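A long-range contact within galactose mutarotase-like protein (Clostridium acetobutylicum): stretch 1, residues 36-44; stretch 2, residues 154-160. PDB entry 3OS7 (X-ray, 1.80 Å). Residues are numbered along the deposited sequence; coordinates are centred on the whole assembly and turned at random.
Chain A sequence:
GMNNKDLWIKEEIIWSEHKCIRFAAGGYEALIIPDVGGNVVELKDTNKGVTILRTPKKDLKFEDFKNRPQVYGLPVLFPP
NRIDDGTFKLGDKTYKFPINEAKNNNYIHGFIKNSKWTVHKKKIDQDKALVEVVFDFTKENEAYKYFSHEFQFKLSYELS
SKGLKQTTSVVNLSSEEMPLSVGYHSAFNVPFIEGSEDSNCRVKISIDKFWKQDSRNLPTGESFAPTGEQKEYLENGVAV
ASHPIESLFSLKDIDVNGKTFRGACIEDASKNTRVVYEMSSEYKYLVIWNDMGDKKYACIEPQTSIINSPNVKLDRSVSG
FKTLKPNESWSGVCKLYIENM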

ATOM      1  N   VAL A  36      -7.114 -12.438  -5.254  1.00 17.05           N
ATOM      2  CA  VAL A  36      -7.577 -11.113  -4.889  1.00 15.16           C
ATOM      3  C   VAL A  36      -6.374 -10.141  -4.750  1.00 13.79           C
ATOM      4  O   VAL A  36      -5.822  -9.934  -3.669  1.00 14.05           O
ATOM      5  CB  VAL A  36      -8.462 -11.127  -3.625  1.00 17.04           C
ATOM      6  CG1 VAL A  36      -9.047  -9.767  -3.380  1.00 13.52           C
ATOM      7  CG2 VAL A  36      -9.616 -12.194  -3.748  1.00 15.83           C
ATOM      8  N   GLY A  37      -5.983  -9.558  -5.866  1.00 15.47           N
ATOM      9  CA  GLY A  37      -4.995  -8.475  -5.859  1.00 14.15           C
ATOM     10  C   GLY A  37      -3.582  -8.869  -5.538  1.00 14.52           C
ATOM     11  O   GLY A  37      -2.743  -7.990  -5.301  1.00 16.84           O
ATOM     12  N   GLY A  38      -3.277 -10.167  -5.530  1.00 13.47           N
ATOM     13  CA  GLY A  38      -1.969 -10.611  -5.022  1.00 15.62           C
ATOM     14  C   GLY A  38      -1.710 -10.033  -3.646  1.00 15.54           C
ATOM     15  O   GLY A  38      -0.578  -9.668  -3.304  1.00 15.53           O
ATOM     16  N   ASN A  39      -2.763  -9.998  -2.825  1.00 13.95           N
ATOM     17  CA  ASN A  39      -2.708  -9.304  -1.544  1.00 11.59           C
ATOM     18  C   ASN A  39      -2.016 -10.192  -0.510  1.00 13.38           C
ATOM     19  O   ASN A  39      -2.460 -11.305  -0.247  1.00 12.08           O
ATOM     20  CB  ASN A  39      -4.137  -8.946  -1.119  1.00 13.05           C
ATOM     21  CG  ASN A  39      -4.191  -8.016   0.086  1.00 13.60           C
ATOM     22  OD1 ASN A  39      -3.372  -8.122   1.009  1.00 14.53           O
ATOM     23  ND2 ASN A  39      -5.213  -7.136   0.112  1.00 12.80           N
ATOM     24  N   VAL A  40      -0.924  -9.685   0.065  1.00 12.09           N
ATOM     25  CA  VAL A  40      -0.336 -10.218   1.283  1.00 12.87           C
ATOM     26  C   VAL A  40      -1.186  -9.801   2.517  1.00 12.49           C
ATOM     27  O   VAL A  40      -1.145  -8.661   2.960  1.00 12.19           O
ATOM     28  CB  VAL A  40       1.135  -9.790   1.456  1.00 12.47           C
ATOM     29  CG1 VAL A  40       1.725 -10.365   2.761  1.00 13.11           C
ATOM     30  CG2 VAL A  40       1.954 -10.228   0.239  1.00 16.62           C
ATOM     31  N   VAL A  41      -1.989 -10.730   3.011  1.00 12.84           N
ATOM     32  CA  VAL A  41      -2.956 -10.483   4.074  1.00 13.61           C
ATOM     33  C   VAL A  41      -2.460 -10.796   5.461  1.00 12.80           C
ATOM     34  O   VAL A  41      -3.100 -10.432   6.448  1.00 15.26           O
ATOM     35  CB  VAL A  41      -4.274 -11.261   3.839  1.00 15.43           C
ATOM     36  CG1 VAL A  41      -4.929 -10.775   2.567  1.00 15.17           C
ATOM     37  CG2 VAL A  41      -4.077 -12.808   3.849  1.00 15.21           C
ATOM     38  N   GLU A  42      -1.310 -11.445   5.548  1.00 13.66           N
ATOM     39  CA  GLU A  42      -0.690 -11.742   6.820  1.00 13.95           C
ATOM     40  C   GLU A  42       0.830 -11.641   6.736  1.00 14.27           C
ATOM     41  O   GLU A  42       1.411 -12.095   5.783  1.00 13.99           O
ATOM     42  CB  GLU A  42      -1.082 -13.160   7.265  1.00 17.18           C
ATOM     43  CG  GLU A  42      -0.828 -13.361   8.744  1.00 19.77           C
ATOM     44  CD  GLU A  42      -1.379 -14.672   9.250  1.00 32.09           C
ATOM     45  OE1 GLU A  42      -1.036 -15.704   8.643  1.00 32.63           O
ATOM     46  OE2 GLU A  42      -2.154 -14.654  10.237  1.00 32.96           O
ATOM     47  N   LEU A  43       1.438 -11.004   7.736  1.00 13.64           N
ATOM     48  CA  LEU A  43       2.891 -10.986   7.929  1.00 13.45           C
ATOM     49  C   LEU A  43       3.132 -11.024   9.432  1.00 15.18           C
ATOM     50  O   LEU A  43       2.746 -10.086  10.150  1.00 15.08           O
ATOM     51  CB  LEU A  43       3.524  -9.734   7.373  1.00 12.59           C
ATOM     52  CG  LEU A  43       5.038  -9.628   7.614  1.00 13.66           C
ATOM     53  CD1 LEU A  43       5.828 -10.772   6.902  1.00 12.64           C
ATOM     54  CD2 LEU A  43       5.566  -8.262   7.214  1.00 12.66           C
ATOM     55  N   LYS A  44       3.676 -12.130   9.922  1.00 13.90           N
ATOM     56  CA  LYS A  44       3.819 -12.276  11.366  1.00 18.54           C
ATOM     57  C   LYS A  44       5.183 -12.814  11.741  1.00 19.08           C
ATOM     58  O   LYS A  44       5.893 -13.352  10.903  1.00 19.03           O
ATOM     59  CB  LYS A  44       2.704 -13.163  11.918  1.00 20.29           C
ATOM     60  CG  LYS A  44       2.665 -14.546  11.340  1.00 23.67           C
ATOM     61  CD  LYS A  44       1.367 -15.288  11.720  1.00 24.08           C
ATOM     62  CE  LYS A  44       1.485 -16.747  11.342  1.00 32.07           C
ATOM     63  NZ  LYS A  44       0.375 -17.562  11.899  1.00 42.47           N
ATOM     64  N   LYS A 154       3.836  -6.349 -11.500  1.00 14.71           N
ATOM     65  CA  LYS A 154       4.472  -7.434 -10.758  1.00 13.41           C
ATOM     66  C   LYS A 154       4.716  -7.005  -9.329  1.00 13.99           C
ATOM     67  O   LYS A 154       5.165  -5.870  -9.079  1.00 14.48           O
ATOM     68  CB  LYS A 154       5.805  -7.827 -11.393  1.00 15.96           C
ATOM     69  CG  LYS A 154       6.540  -8.916 -10.644  1.00 16.78           C
ATOM     70  CD  LYS A 154       7.604  -9.663 -11.507  1.00 26.81           C
ATOM     71  CE  LYS A 154       8.580  -8.772 -12.223  1.00 34.24           C
ATOM     72  NZ  LYS A 154       9.105  -9.529 -13.433  1.00 37.03           N
ATOM     73  N   LEU A 155       4.380  -7.892  -8.405  1.00 12.76           N
ATOM     74  CA  LEU A 155       4.740  -7.729  -6.999  1.00 13.46           C
ATOM     75  C   LEU A 155       5.734  -8.848  -6.693  1.00 13.62           C
ATOM     76  O   LEU A 155       5.440 -10.023  -6.881  1.00 14.89           O
ATOM     77  CB  LEU A 155       3.529  -7.816  -6.071  1.00 12.25           C
ATOM     78  CG  LEU A 155       2.284  -7.038  -6.428  1.00 15.63           C
ATOM     79  CD1 LEU A 155       1.164  -7.212  -5.407  1.00 15.38           C
ATOM     80  CD2 LEU A 155       2.611  -5.576  -6.605  1.00 15.36           C
ATOM     81  N   SER A 156       6.913  -8.459  -6.239  1.00 14.09           N
ATOM     82  CA  SER A 156       7.968  -9.382  -5.895  1.00 14.08           C
ATOM     83  C   SER A 156       8.271  -9.300  -4.405  1.00 16.89           C
ATOM     84  O   SER A 156       8.808  -8.301  -3.901  1.00 15.24           O
ATOM     85  CB  SER A 156       9.211  -9.088  -6.735  1.00 17.34           C
ATOM     86  OG  SER A 156      10.215 -10.051  -6.437  1.00 20.98           O
ATOM     87  N   TYR A 157       7.883 -10.342  -3.679  1.00 14.00           N
ATOM     88  CA  TYR A 157       8.028 -10.369  -2.241  1.00 13.87           C
ATOM     89  C   TYR A 157       9.174 -11.246  -1.813  1.00 14.84           C
ATOM     90  O   TYR A 157       9.213 -12.429  -2.137  1.00 16.28           O
ATOM     91  CB  TYR A 157       6.728 -10.858  -1.605  1.00 11.58           C
ATOM     92  CG  TYR A 157       5.654  -9.814  -1.635  1.00 10.28           C
ATOM     93  CD1 TYR A 157       5.722  -8.717  -0.767  1.00 18.03           C
ATOM     94  CD2 TYR A 157       4.597  -9.888  -2.499  1.00 14.48           C
ATOM     95  CE1 TYR A 157       4.752  -7.756  -0.760  1.00 15.80           C
ATOM     96  CE2 TYR A 157       3.609  -8.903  -2.490  1.00 12.85           C
ATOM     97  CZ  TYR A 157       3.701  -7.839  -1.621  1.00 16.30           C
ATOM     98  OH  TYR A 157       2.739  -6.834  -1.594  1.00 17.10           O
ATOM     99  N   GLU A 158      10.117 -10.667  -1.077  1.00 15.95           N
ATOM    100  CA  GLU A 158      11.241 -11.415  -0.570  1.00 15.81           C
ATOM    101  C   GLU A 158      11.185 -11.386   0.946  1.00 17.42           C
ATOM    102  O   GLU A 158      11.321 -10.343   1.585  1.00 15.85           O
ATOM    103  CB  GLU A 158      12.553 -10.834  -1.072  1.00 18.88           C
ATOM    104  CG  GLU A 158      13.779 -11.431  -0.411  1.00 23.12           C
ATOM    105  CD  GLU A 158      14.985 -10.480  -0.507  1.00 37.60           C
ATOM    106  OE1 GLU A 158      15.486 -10.357  -1.645  1.00 28.35           O
ATOM    107  OE2 GLU A 158      15.382  -9.842   0.531  1.00 31.66           O
ATOM    108  N   LEU A 159      11.014 -12.553   1.532  1.00 15.31           N
ATOM    109  CA  LEU A 159      10.995 -12.665   2.979  1.00 15.56           C
ATOM    110  C   LEU A 159      12.341 -13.210   3.493  1.00 15.84           C
ATOM    111  O   LEU A 159      12.914 -14.132   2.908  1.00 17.61           O
ATOM    112  CB  LEU A 159       9.845 -13.579   3.373  1.00 16.91           C
ATOM    113  CG  LEU A 159       9.363 -13.619   4.812  1.00 17.43           C
ATOM    114  CD1 LEU A 159       8.956 -12.219   5.326  1.00 14.98           C
ATOM    115  CD2 LEU A 159       8.175 -14.627   4.899  1.00 13.71           C
ATOM    116  N   SER A 160      12.816 -12.640   4.590  1.00 17.02           N
ATOM    117  CA  SER A 160      14.114 -12.997   5.185  1.00 18.55           C
ATOM    118  C   SER A 160      14.125 -12.565   6.636  1.00 19.34           C
ATOM    119  O   SER A 160      13.130 -12.020   7.153  1.00 15.94           O
ATOM    120  CB  SER A 160      15.270 -12.317   4.426  1.00 19.75           C
ATOM    121  OG  SER A 160      15.368 -10.929   4.754  1.00 16.19           O
TER
HETATM  122  O   HOH W   1       0.263  -7.490  -1.781  1.00 13.10           O

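Strands too far apart to share backbone hydrogen bonds can still pack through their side chains, and the contact between residues 36-44 and 154-160 of this galactose mutarotase-like protein is a compact example. The touching segments run in nearly the same direction, 14° apart, yet their backbones stay well separated: the CA atoms of Val-40 and Tyr-157 are 9.1 Å apart, and those of Leu-43 and Leu-159 are 9.6 Å apart. No direct hydrogen bond crosses the gap. What fills it is mostly hydrocarbon, and about 200 Å² of surface is buried, counting both sides.

Val-40 and Tyr-157 cover the most surface and form the centre of the contact. Both point their CA-to-CB bonds toward the opposing stretch. Val-40, in the t rotamer, places CG2 over one face of the tyrosine ring, 3.6 Å from the centroid of the Tyr-157 ring and 18° off its normal. This is a CH-pi arrangement, in which a methyl group packs against the aromatic cloud; the closest atoms are Val-40 CG2 and Tyr-157 CE2, at 3.5 Å.

The same tyrosine also reaches the polar backbone of the first stretch, through a water. Water 1 donates to Gly-38 O at 2.8 Å and accepts from Val-40 N at 3.1 Å, while its oxygen lies 2.6 Å from Tyr-157 OH in a further hydrogen bond. One solvent molecule thus satisfies two backbone groups of a buried segment and ties them to the hydroxyl of a residue whose ring packs beneath a methyl. Apolar packing and polar bridging are therefore combined in a single side chain.

Leu-155, next in covered area, packs against the turn before the first strand. Leu-155 CD1 lies 3.7 Å from Gly-38 O and 4.0 Å from Gly-37 O, so here a methyl group meets backbone carbonyls. The CA atoms of Gly-38 and Leu-155 approach to 7.6 Å, closer than in the pairs farther along. Gly-38 has a positive phi, which by itself favours glycine, and a CB in ideal position on Gly-38 would point toward the second stretch and lie 3.7 Å from Leu-155 CD1. At the other end, Leu-43 CD1 meets Leu-159 CD1 at 3.8 Å, a simple apolar contact.

The second strand shows the usual alternation: Leu-155, Tyr-157 and Leu-159 point toward the first stretch, whereas the intervening Ser-156 and Glu-158 are out of its reach and partly exposed.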